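Local coordinates for protein enoyl CoA hydratase/isomerase (Crotonase) (Legionella pneumophila subsp. pneumophila, PDB 3I47) that probably catalyses hydration of enoyl-CoA thioesters or a related isomerisation, at residues E35-L40 with G89-S94; S42-T47 with S96-P101; K59-G64 with A104-A109; I125-A130 with V184-L189. One frame throughout, in Å; residues are numbered along the deposited sequence.

Contact 1 of 4, residues E35-L40 with G89-S94; sequences EMRIRL and GNLMYS
Arg37 lays its guanidinium over the side chain of Asn90: Asn90 CB sits 3.3 Å above the guanidinium plane, offset toward the rim, and the amide plane is turned 22° from it. The arginine chain runs straight as far as CD and bends at chi3 (69°), which carries NE round toward the partner helix. Nearer its backbone, Arg37 CG lies 3.7 Å from Leu91 CB, the two side chains sliding past each other in opposite directions. Leu91 has its CG anti to the backbone N (chi1 175°), and its two methyls reach the facing helix: CD2 is 4.1 Å from Met36 CB, and CD1 is 4.1 Å from Leu40 CD2. The same Leu40 methyl approaches Ser94 CB at 3.8 Å. The helical segments 35-40 and 89-94 run roughly parallel, their axes 9.6 Å apart at closest approach, and Leu117 of helix 113-120 touches both Met36 and Leu91. The polar link passes through a water in the guanidinium plane, which accepts from Arg37 NE at 2.7 Å and donates to Ser94 OG at 2.9 Å. Apolar packing thus joins the buried Met36, Leu40 and Leu91, while the charged Arg37 meets neutral groups: Asn90 and, through one water, the Ser94 hydroxyl.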
loop_
_atom_site.group_PDB
_atom_site.type_symbol
_atom_site.label_atom_id
_atom_site.label_comp_id
_atom_site.label_asym_id
_atom_site.label_seq_id
_atom_site.Cartn_x
_atom_site.Cartn_y
_atom_site.Cartn_z
ATOM N N GLU A 35 6.868 14.405 -2.333
ATOM C CA GLU A 35 7.057 13.840 -3.682
ATOM C C GLU A 35 6.154 12.638 -3.895
ATOM O O GLU A 35 5.515 12.507 -4.935
ATOM C CB GLU A 35 8.494 13.396 -3.933
ATOM C CG GLU A 35 9.513 14.524 -3.932
ATOM C CD GLU A 35 10.732 14.220 -4.803
ATOM O OE1 GLU A 35 11.868 14.385 -4.300
ATOM O OE2 GLU A 35 10.553 13.818 -5.969
ATOM N N MET A 36 6.117 11.753 -2.904
ATOM C CA MET A 36 5.274 10.563 -2.981
ATOM C C MET A 36 3.804 10.916 -3.136
ATOM O O MET A 36 3.110 10.317 -3.963
ATOM C CB MET A 36 5.532 9.632 -1.791
ATOM C CG MET A 36 6.966 9.091 -1.795
ATOM S SD MET A 36 7.324 7.894 -0.470
ATOM C CE MET A 36 6.208 6.611 -0.901
ATOM N N ARG A 37 3.336 11.897 -2.364
ATOM C CA ARG A 37 1.938 12.352 -2.467
ATOM C C ARG A 37 1.595 12.798 -3.891
ATOM O O ARG A 37 0.546 12.431 -4.439
ATOM C CB ARG A 37 1.671 13.522 -1.516
ATOM C CG ARG A 37 1.647 13.142 -0.052
ATOM C CD ARG A 37 1.386 14.385 0.802
ATOM N NE ARG A 37 0.016 14.885 0.628
ATOM C CZ ARG A 37 -0.418 16.053 1.093
ATOM N NH1 ARG A 37 0.407 16.859 1.757
ATOM N NH2 ARG A 37 -1.680 16.417 0.898
ATOM N N ILE A 38 2.475 13.605 -4.482
ATOM C CA ILE A 38 2.220 14.132 -5.818
ATOM C C ILE A 38 2.183 13.029 -6.860
ATOM O O ILE A 38 1.258 12.977 -7.680
ATOM C CB ILE A 38 3.249 15.218 -6.215
ATOM C CG1 ILE A 38 3.101 16.419 -5.278
ATOM C CG2 ILE A 38 3.041 15.641 -7.679
ATOM C CD1 ILE A 38 4.209 17.456 -5.383
ATOM N N ARG A 39 3.177 12.146 -6.835
ATOM C CA ARG A 39 3.215 11.054 -7.815
ATOM C C ARG A 39 2.043 10.105 -7.630
ATOM O O ARG A 39 1.478 9.626 -8.611
ATOM C CB ARG A 39 4.525 10.265 -7.734
ATOM C CG ARG A 39 5.778 11.080 -7.976
ATOM C CD ARG A 39 5.772 11.781 -9.291
ATOM N NE ARG A 39 7.093 12.359 -9.527
ATOM C CZ ARG A 39 7.441 12.955 -10.656
ATOM N NH1 ARG A 39 6.550 13.085 -11.636
ATOM N NH2 ARG A 39 8.670 13.436 -10.790
ATOM N N LEU A 40 1.678 9.819 -6.378
ATOM C CA LEU A 40 0.529 8.961 -6.111
ATOM C C LEU A 40 -0.746 9.569 -6.690
ATOM O O LEU A 40 -1.532 8.870 -7.347
ATOM C CB LEU A 40 0.380 8.732 -4.603
ATOM C CG LEU A 40 -0.897 7.978 -4.214
ATOM C CD1 LEU A 40 -0.802 6.522 -4.641
ATOM C CD2 LEU A 40 -1.121 8.095 -2.707
ATOM N N GLY A 89 0.474 11.861 7.242
ATOM C CA GLY A 89 -0.965 11.607 7.439
ATOM C C GLY A 89 -1.761 11.682 6.144
ATOM O O GLY A 89 -2.567 10.793 5.853
ATOM N N ASN A 90 -1.526 12.723 5.349
ATOM C CA ASN A 90 -2.212 12.838 4.069
ATOM C C ASN A 90 -1.780 11.797 3.052
ATOM O O ASN A 90 -2.617 11.300 2.286
ATOM C CB ASN A 90 -2.032 14.242 3.508
ATOM C CG ASN A 90 -2.989 15.225 4.129
ATOM O OD1 ASN A 90 -4.196 14.980 4.167
ATOM N ND2 ASN A 90 -2.470 16.353 4.602
ATOM N N LEU A 91 -0.493 11.446 3.059
ATOM C CA LEU A 91 -0.002 10.385 2.167
ATOM C C LEU A 91 -0.695 9.056 2.466
ATOM O O LEU A 91 -1.211 8.400 1.554
ATOM C CB LEU A 91 1.525 10.224 2.252
ATOM C CG LEU A 91 2.115 9.047 1.451
ATOM C CD1 LEU A 91 1.825 9.171 -0.073
ATOM C CD2 LEU A 91 3.612 8.918 1.718
ATOM N N MET A 92 -0.712 8.667 3.734
ATOM C CA MET A 92 -1.305 7.376 4.085
ATOM C C MET A 92 -2.804 7.375 3.791
ATOM O O MET A 92 -3.343 6.368 3.304
ATOM C CB MET A 92 -1.021 7.041 5.543
ATOM C CG MET A 92 0.470 6.935 5.837
ATOM S SD MET A 92 1.137 5.283 5.676
ATOM C CE MET A 92 0.332 4.513 7.062
ATOM N N TYR A 93 -3.476 8.491 4.068
ATOM C CA TYR A 93 -4.901 8.591 3.786
ATOM C C TYR A 93 -5.145 8.447 2.292
ATOM O O TYR A 93 -6.004 7.665 1.875
ATOM C CB TYR A 93 -5.470 9.903 4.318
ATOM C CG TYR A 93 -6.958 10.011 4.154
ATOM C CD1 TYR A 93 -7.815 9.173 4.871
ATOM C CD2 TYR A 93 -7.509 10.941 3.288
ATOM C CE1 TYR A 93 -9.199 9.272 4.728
ATOM C CE2 TYR A 93 -8.898 11.047 3.137
ATOM C CZ TYR A 93 -9.724 10.211 3.867
ATOM O OH TYR A 93 -11.099 10.308 3.719
ATOM N N SER A 94 -4.360 9.169 1.497
ATOM C CA SER A 94 -4.491 9.109 0.051
ATOM C C SER A 94 -4.275 7.695 -0.504
ATOM O O SER A 94 -5.018 7.257 -1.399
ATOM C CB SER A 94 -3.553 10.120 -0.594
ATOM O OG SER A 94 -4.047 11.426 -0.329
HETATM O O HOH W 1 -1.676 13.017 -0.395
#

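Contact 2 of 4, residues S42-T47 with S96-P101; sequences SAINDT and SQSPKP
Lys100 reaches across to the last part of helix 30-45 with an extended side chain: CG stands anti to the carbonyl carbon (chi1 -54°), and every later torsion is close to 180°. This brings NZ among backbone carbonyls. It donates to Ala43 O at 3.0 Å, lying in that carbonyl's plane, and weakly to Ile44 O at 3.1 Å. Asp46 O is also close, 2.7 Å from NZ, and Val49 O beyond the segment accepts a further hydrogen bond. The Asp46 carboxylate does not touch the ammonium, its OD1 lying 6.2 Å from Lys100 NZ; OD1 is bonded to Asn48 N. Ile44 supplies the apolar half. Its CG2 meets Pro99 CD at 4.1 Å with the two side chains crossing at about a right angle, while CD1 packs 3.9 Å from Ser98 CB. Ser98 OG, anti to its backbone N (chi1 174°), turns back within its own segment and donates to Lys100 O at 2.8 Å. Carbonyl groups late in a helix carry the negative end of its dipole, so the ammonium probably gains electrostatically as well. This lysine, gathered by backbone carbonyls, sits where two helices of the crotonase fold give way to the loops leading into sheet strands 51-56 and 102-106.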
loop_
_atom_site.group_PDB
_atom_site.type_symbol
_atom_site.label_atom_id
_atom_site.label_comp_id
_atom_site.label_asym_id
_atom_site.label_seq_id
_atom_site.Cartn_x
_atom_site.Cartn_y
_atom_site.Cartn_z
ATOM N N SER A 42 -1.010 11.641 -9.168
ATOM C CA SER A 42 -0.938 11.507 -10.619
ATOM C C SER A 42 -1.382 10.109 -11.064
ATOM O O SER A 42 -2.194 9.971 -11.995
ATOM C CB SER A 42 0.479 11.796 -11.098
ATOM O OG SER A 42 0.810 13.156 -10.884
ATOM N N ALA A 43 -0.876 9.079 -10.388
ATOM C CA ALA A 43 -1.194 7.696 -10.753
ATOM C C ALA A 43 -2.676 7.392 -10.535
ATOM O O ALA A 43 -3.324 6.739 -11.368
ATOM C CB ALA A 43 -0.314 6.721 -9.943
ATOM N N ILE A 44 -3.217 7.879 -9.420
ATOM C CA ILE A 44 -4.635 7.663 -9.098
ATOM C C ILE A 44 -5.541 8.294 -10.156
ATOM O O ILE A 44 -6.596 7.739 -10.489
ATOM C CB ILE A 44 -4.980 8.182 -7.677
ATOM C CG1 ILE A 44 -4.380 7.248 -6.623
ATOM C CG2 ILE A 44 -6.508 8.317 -7.478
ATOM C CD1 ILE A 44 -4.483 7.773 -5.195
ATOM N N ASN A 45 -5.108 9.424 -10.714
ATOM C CA ASN A 45 -5.925 10.174 -11.667
ATOM C C ASN A 45 -5.602 9.887 -13.136
ATOM O O ASN A 45 -6.244 10.450 -14.037
ATOM C CB ASN A 45 -5.849 11.679 -11.354
ATOM C CG ASN A 45 -6.540 12.028 -10.045
ATOM O OD1 ASN A 45 -5.904 12.464 -9.087
ATOM N ND2 ASN A 45 -7.842 11.809 -9.990
ATOM N N ASP A 46 -4.631 9.004 -13.373
ATOM C CA ASP A 46 -4.226 8.630 -14.733
ATOM C C ASP A 46 -5.018 7.421 -15.228
ATOM O O ASP A 46 -4.861 6.318 -14.714
ATOM C CB ASP A 46 -2.725 8.325 -14.773
ATOM C CG ASP A 46 -2.179 8.193 -16.191
ATOM O OD1 ASP A 46 -2.963 8.045 -17.154
ATOM O OD2 ASP A 46 -0.942 8.236 -16.342
ATOM N N THR A 47 -5.856 7.629 -16.243
ATOM C CA THR A 47 -6.664 6.539 -16.785
ATOM C C THR A 47 -5.824 5.419 -17.412
ATOM O O THR A 47 -6.333 4.318 -17.622
ATOM C CB THR A 47 -7.722 7.033 -17.815
ATOM O OG1 THR A 47 -7.064 7.726 -18.873
ATOM C CG2 THR A 47 -8.738 7.954 -17.158
ATOM N N SER A 96 -4.836 4.906 1.161
ATOM C CA SER A 96 -5.981 4.087 1.621
ATOM C C SER A 96 -7.267 4.378 0.843
ATOM O O SER A 96 -8.138 3.500 0.699
ATOM C CB SER A 96 -6.213 4.278 3.119
ATOM O OG SER A 96 -6.800 5.531 3.409
ATOM N N GLN A 97 -7.379 5.611 0.356
ATOM C CA GLN A 97 -8.547 6.072 -0.406
ATOM C C GLN A 97 -8.484 5.785 -1.912
ATOM O O GLN A 97 -9.468 6.025 -2.624
ATOM C CB GLN A 97 -8.750 7.575 -0.196
ATOM C CG GLN A 97 -9.280 7.927 1.190
ATOM C CD GLN A 97 -10.740 7.534 1.364
ATOM O OE1 GLN A 97 -11.611 7.984 0.610
ATOM N NE2 GLN A 97 -11.016 6.695 2.353
ATOM N N SER A 98 -7.353 5.278 -2.403
ATOM C CA SER A 98 -7.218 4.938 -3.822
ATOM C C SER A 98 -8.312 3.963 -4.242
ATOM O O SER A 98 -8.441 2.910 -3.626
ATOM C CB SER A 98 -5.878 4.255 -4.082
ATOM O OG SER A 98 -5.807 3.795 -5.436
ATOM N N PRO A 99 -9.073 4.289 -5.302
ATOM C CA PRO A 99 -10.036 3.295 -5.812
ATOM C C PRO A 99 -9.324 2.159 -6.541
ATOM O O PRO A 99 -9.892 1.071 -6.687
ATOM C CB PRO A 99 -10.897 4.080 -6.811
ATOM C CG PRO A 99 -10.473 5.496 -6.714
ATOM C CD PRO A 99 -9.153 5.580 -6.003
ATOM N N LYS A 100 -8.110 2.425 -7.017
ATOM C CA LYS A 100 -7.292 1.418 -7.709
ATOM C C LYS A 100 -6.516 0.547 -6.709
ATOM O O LYS A 100 -6.152 1.014 -5.614
ATOM C CB LYS A 100 -6.296 2.106 -8.653
ATOM C CG LYS A 100 -6.970 3.057 -9.630
ATOM C CD LYS A 100 -5.972 3.789 -10.494
ATOM C CE LYS A 100 -6.737 4.697 -11.434
ATOM N NZ LYS A 100 -5.875 5.424 -12.399
ATOM N N PRO A 101 -6.239 -0.720 -7.079
ATOM C CA PRO A 101 -5.416 -1.588 -6.217
ATOM C C PRO A 101 -4.046 -0.986 -5.952
ATOM O O PRO A 101 -3.412 -0.442 -6.864
ATOM C CB PRO A 101 -5.243 -2.863 -7.038
ATOM C CG PRO A 101 -6.399 -2.856 -8.002
ATOM C CD PRO A 101 -6.743 -1.424 -8.277
#

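Contact 3 of 4, residues K59-G64 with A104-A109; sequences KHFSAG and AMVQGA
The Phe61 ring carries Val106 CG2 over the centre of one face, a CH-pi contact of 3.9 Å to the centroid and only 5° off the ring normal, with the two side chains crossing at about a right angle. Gln107 OE1 lies at the ring's edge, near its plane, and Phe61 CB touches Val106 CG1. The His60 ring has Lys59 CB over one face, offset toward the rim, and Ala109 N at its edge: that amide donates to ND1 at 2.9 Å, nearly straight at 172° though 18° out of the ring plane. His25 meets the same imidazole edge-to-face. In relatives with the crotonase fold, an amide of the loop equivalent to 59-64 forms the oxyanion hole together with one at the N-terminus of the helix equivalent to 113-120, to which segment 104-109 leads; the same is probable here. Backbone bonds join the two segments: Phe61 N donates to Gln107 O, and Ser62 N to Ala109 O, both at 2.9 Å. Gly108, with positive phi, brings its CA within 3.5 Å of Lys59 O in a CA-H...O contact; a CB there would clash with Lys59 O and His60 ND1. Gln107 NE2 is held by Gly58 O.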
loop_
_atom_site.group_PDB
_atom_site.type_symbol
_atom_site.label_atom_id
_atom_site.label_comp_id
_atom_site.label_asym_id
_atom_site.label_seq_id
_atom_site.Cartn_x
_atom_site.Cartn_y
_atom_site.Cartn_z
ATOM N N LYS A 59 19.327 -1.047 -0.485
ATOM C CA LYS A 59 19.278 -2.147 0.483
ATOM C C LYS A 59 17.939 -2.253 1.208
ATOM O O LYS A 59 17.502 -3.360 1.546
ATOM C CB LYS A 59 20.393 -1.998 1.525
ATOM C CG LYS A 59 21.801 -2.025 0.949
ATOM C CD LYS A 59 22.845 -1.908 2.060
ATOM C CE LYS A 59 24.269 -1.916 1.512
ATOM N NZ LYS A 59 24.483 -3.046 0.560
ATOM N N HIS A 60 17.297 -1.107 1.431
ATOM C CA HIS A 60 16.163 -1.033 2.362
ATOM C C HIS A 60 14.979 -0.264 1.828
ATOM O O HIS A 60 15.141 0.820 1.259
ATOM C CB HIS A 60 16.597 -0.360 3.671
ATOM C CG HIS A 60 17.732 -1.053 4.344
ATOM N ND1 HIS A 60 17.634 -2.340 4.824
ATOM C CD2 HIS A 60 18.999 -0.652 4.595
ATOM C CE1 HIS A 60 18.786 -2.702 5.354
ATOM N NE2 HIS A 60 19.633 -1.695 5.230
ATOM N N PHE A 61 13.786 -0.801 2.060
ATOM C CA PHE A 61 12.549 -0.102 1.735
ATOM C C PHE A 61 12.535 1.279 2.414
ATOM O O PHE A 61 12.345 2.297 1.742
ATOM C CB PHE A 61 11.367 -0.964 2.183
ATOM C CG PHE A 61 10.020 -0.438 1.774
ATOM C CD1 PHE A 61 9.582 -0.561 0.459
ATOM C CD2 PHE A 61 9.168 0.150 2.718
ATOM C CE1 PHE A 61 8.299 -0.117 0.067
ATOM C CE2 PHE A 61 7.894 0.609 2.334
ATOM C CZ PHE A 61 7.460 0.478 1.005
ATOM N N SER A 62 12.695 1.298 3.735
ATOM C CA SER A 62 12.984 2.540 4.465
ATOM C C SER A 62 13.566 2.227 5.822
ATOM O O SER A 62 12.885 1.639 6.659
ATOM C CB SER A 62 11.744 3.425 4.633
ATOM O OG SER A 62 12.099 4.582 5.397
ATOM N N ALA A 63 14.818 2.629 6.034
ATOM C CA ALA A 63 15.529 2.306 7.286
ATOM C C ALA A 63 15.030 3.066 8.523
ATOM O O ALA A 63 15.404 2.724 9.657
ATOM C CB ALA A 63 17.030 2.514 7.107
ATOM N N GLY A 64 14.180 4.070 8.322
ATOM C CA GLY A 64 13.705 4.905 9.422
ATOM C C GLY A 64 13.548 6.352 8.997
ATOM O O GLY A 64 13.256 6.632 7.843
ATOM N N ALA A 104 2.456 -2.640 -1.972
ATOM C CA ALA A 104 3.796 -2.272 -1.454
ATOM C C ALA A 104 4.763 -3.433 -1.632
ATOM O O ALA A 104 4.418 -4.572 -1.308
ATOM C CB ALA A 104 3.715 -1.893 0.023
ATOM N N MET A 105 5.963 -3.151 -2.141
ATOM C CA MET A 105 6.967 -4.180 -2.410
ATOM C C MET A 105 8.137 -3.864 -1.483
ATOM O O MET A 105 8.778 -2.812 -1.635
ATOM C CB MET A 105 7.401 -4.128 -3.890
ATOM C CG MET A 105 8.538 -5.070 -4.268
ATOM S SD MET A 105 9.131 -4.919 -6.001
ATOM C CE MET A 105 10.861 -4.615 -5.708
ATOM N N VAL A 106 8.384 -4.745 -0.515
ATOM C CA VAL A 106 9.305 -4.428 0.583
ATOM C C VAL A 106 10.520 -5.356 0.631
ATOM O O VAL A 106 10.374 -6.575 0.833
ATOM C CB VAL A 106 8.575 -4.521 1.942
ATOM C CG1 VAL A 106 9.522 -4.175 3.091
ATOM C CG2 VAL A 106 7.337 -3.615 1.961
ATOM N N GLN A 107 11.704 -4.762 0.477
ATOM C CA GLN A 107 12.981 -5.447 0.665
ATOM C C GLN A 107 13.695 -4.843 1.879
ATOM O O GLN A 107 13.493 -3.671 2.219
ATOM C CB GLN A 107 13.858 -5.306 -0.590
ATOM C CG GLN A 107 14.824 -4.076 -0.628
ATOM C CD GLN A 107 14.154 -2.711 -0.881
ATOM O OE1 GLN A 107 12.917 -2.566 -0.870
ATOM N NE2 GLN A 107 14.991 -1.687 -1.113
ATOM N N GLY A 108 14.530 -5.639 2.530
ATOM C CA GLY A 108 15.321 -5.113 3.653
ATOM C C GLY A 108 14.469 -4.513 4.763
ATOM O O GLY A 108 13.344 -4.957 5.021
ATOM N N ALA A 109 15.000 -3.488 5.416
ATOM C CA ALA A 109 14.311 -2.871 6.554
ATOM C C ALA A 109 13.182 -1.942 6.135
ATOM O O ALA A 109 13.350 -1.115 5.231
ATOM C CB ALA A 109 15.311 -2.115 7.420
#

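Contact 4 of 4, residues I125-A130 with V184-L189; sequences IASTSA and VPDDTL
Val184 pairs with Ser127 as a short parallel beta bridge, its N donating to Ala126 O at 2.9 Å, nearly along the C=O axis. Its carbonyl O accepts a weak bond from Thr128 N and also meets Ser127 CA in a CA-H...O contact of 3.3 Å. Val184 CG2 packs against Ile125 CG2 at 4.0 Å, the two side chains crossing obliquely. Pro185 adds little beyond a marginal approach to Thr128 CG2 and leads into Asp186, whose carboxylate gathers the turn that closes the first segment. Asp186 CG, anti to the carbonyl carbon (chi1 -69°), is thereby directed to that turn. OD1 uses its syn lone pair for Ser129 N at 3.0 Å, while Thr128 OG1 donates to it at 2.9 Å from above the carboxylate plane, 57° out of it. OD2 takes a short bond of 2.6 Å from Ser129 OG, again at the syn position. Three donors thus fix the carboxylate's rotation and tie it to the type I turn Ser127-Ala130, and a water links Thr128 OG1 with Asp186 N. Further on, Leu189 opens helix 189-201 and turns inward: CD1 meets Ile125 CG2 at 3.7 Å, and CD2 packs on Ser127 CB. Strand 182-184 is one edge strand of the sheet, beside 123-127, which bonds on its other side to strand 102-106; helix 189-201 packs on this sheet, with Phe192, Thr193 and Tyr196 touching Ile125, while Leu189 also reaches Met105 and Gln107.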
loop_
_atom_site.group_PDB
_atom_site.type_symbol
_atom_site.label_atom_id
_atom_site.label_comp_id
_atom_site.label_asym_id
_atom_site.label_seq_id
_atom_site.Cartn_x
_atom_site.Cartn_y
_atom_site.Cartn_z
ATOM N N ILE A 125 4.017 -7.218 -0.418
ATOM C CA ILE A 125 4.824 -8.345 -0.836
ATOM C C ILE A 125 6.210 -8.096 -0.263
ATOM O O ILE A 125 6.783 -7.020 -0.487
ATOM C CB ILE A 125 4.922 -8.400 -2.379
ATOM C CG1 ILE A 125 3.528 -8.563 -3.022
ATOM C CG2 ILE A 125 5.866 -9.545 -2.816
ATOM C CD1 ILE A 125 3.504 -8.340 -4.553
ATOM N N ALA A 126 6.741 -9.061 0.486
ATOM C CA ALA A 126 8.055 -8.911 1.107
ATOM C C ALA A 126 9.031 -9.950 0.588
ATOM O O ALA A 126 8.637 -11.091 0.293
ATOM C CB ALA A 126 7.932 -9.021 2.614
ATOM N N SER A 127 10.296 -9.561 0.468
ATOM C CA SER A 127 11.365 -10.529 0.257
ATOM C C SER A 127 11.591 -11.280 1.576
ATOM O O SER A 127 11.238 -10.787 2.658
ATOM C CB SER A 127 12.647 -9.813 -0.178
ATOM O OG SER A 127 13.027 -8.912 0.833
ATOM N N THR A 128 12.165 -12.476 1.490
ATOM C CA THR A 128 12.361 -13.301 2.687
ATOM C C THR A 128 13.243 -12.601 3.725
ATOM O O THR A 128 13.109 -12.852 4.928
ATOM C CB THR A 128 12.972 -14.679 2.337
ATOM O OG1 THR A 128 14.215 -14.495 1.659
ATOM C CG2 THR A 128 12.031 -15.473 1.443
ATOM N N SER A 129 14.116 -11.716 3.262
ATOM C CA SER A 129 15.050 -11.017 4.148
ATOM C C SER A 129 14.511 -9.695 4.715
ATOM O O SER A 129 15.215 -9.025 5.485
ATOM C CB SER A 129 16.391 -10.791 3.435
ATOM O OG SER A 129 17.067 -12.021 3.233
ATOM N N ALA A 130 13.279 -9.318 4.353
ATOM C CA ALA A 130 12.663 -8.074 4.854
ATOM C C ALA A 130 12.448 -8.116 6.369
ATOM O O ALA A 130 12.215 -9.185 6.935
ATOM C CB ALA A 130 11.341 -7.798 4.143
ATOM N N VAL A 184 8.511 -13.821 -0.732
ATOM C CA VAL A 184 9.106 -14.393 -1.948
ATOM C C VAL A 184 10.634 -14.250 -1.940
ATOM O O VAL A 184 11.182 -13.441 -1.180
ATOM C CB VAL A 184 8.485 -13.744 -3.219
ATOM C CG1 VAL A 184 6.964 -13.971 -3.257
ATOM C CG2 VAL A 184 8.798 -12.261 -3.257
ATOM N N PRO A 185 11.354 -15.049 -2.759
ATOM C CA PRO A 185 12.813 -14.996 -2.741
ATOM C C PRO A 185 13.373 -13.609 -3.034
ATOM O O PRO A 185 12.847 -12.903 -3.895
ATOM C CB PRO A 185 13.206 -15.985 -3.851
ATOM C CG PRO A 185 12.072 -16.959 -3.875
ATOM C CD PRO A 185 10.868 -16.090 -3.682
ATOM N N ASP A 186 14.431 -13.240 -2.309
ATOM C CA ASP A 186 15.065 -11.921 -2.431
ATOM C C ASP A 186 15.369 -11.486 -3.879
ATOM O O ASP A 186 15.047 -10.364 -4.294
ATOM C CB ASP A 186 16.385 -11.897 -1.641
ATOM C CG ASP A 186 16.194 -11.956 -0.120
ATOM O OD1 ASP A 186 15.054 -11.977 0.377
ATOM O OD2 ASP A 186 17.223 -11.968 0.592
ATOM N N ASP A 187 16.004 -12.368 -4.642
ATOM C CA ASP A 187 16.544 -11.956 -5.933
ATOM C C ASP A 187 15.480 -11.866 -7.011
ATOM O O ASP A 187 15.765 -11.381 -8.109
ATOM C CB ASP A 187 17.689 -12.867 -6.371
ATOM C CG ASP A 187 18.910 -12.746 -5.474
ATOM O OD1 ASP A 187 19.022 -11.766 -4.695
ATOM O OD2 ASP A 187 19.771 -13.642 -5.555
ATOM N N THR A 188 14.261 -12.319 -6.703
ATOM C CA THR A 188 13.154 -12.212 -7.669
ATOM C C THR A 188 11.932 -11.440 -7.153
ATOM O O THR A 188 10.825 -11.563 -7.677
ATOM C CB THR A 188 12.759 -13.578 -8.242
ATOM O OG1 THR A 188 12.667 -14.533 -7.179
ATOM C CG2 THR A 188 13.787 -14.037 -9.263
ATOM N N LEU A 189 12.149 -10.604 -6.138
ATOM C CA LEU A 189 11.077 -9.792 -5.579
ATOM C C LEU A 189 10.433 -8.898 -6.640
ATOM O O LEU A 189 9.202 -8.867 -6.761
ATOM C CB LEU A 189 11.608 -8.949 -4.407
ATOM C CG LEU A 189 10.627 -7.973 -3.744
ATOM C CD1 LEU A 189 9.445 -8.713 -3.090
ATOM C CD2 LEU A 189 11.360 -7.125 -2.697
HETATM O O HOH W 2 15.831 -15.307 -0.777
#

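Contacts 1 and 2 are successive levels of one helix pair, 30-45 with 78-97; they lie about 11 Å apart between centres and touch through Ser94 O and Ile44 CD1. Contacts 3 and 4, also about 11 Å apart between centres, share the six-stranded sheet, where the neighbouring strands 102-106 and 123-127 probably bond through Val106 N and Ile125 O. Contact 2 runs into contact 3 along the chain, though their centres are about 23 Å apart. The segments of contacts 1, 2 and 3 alternate in sequence and so tie the helix pair to the sheet and its loops, whereas contact 4 follows in series and closes the sheet's edge separately, all within the crotonase family region of the chain.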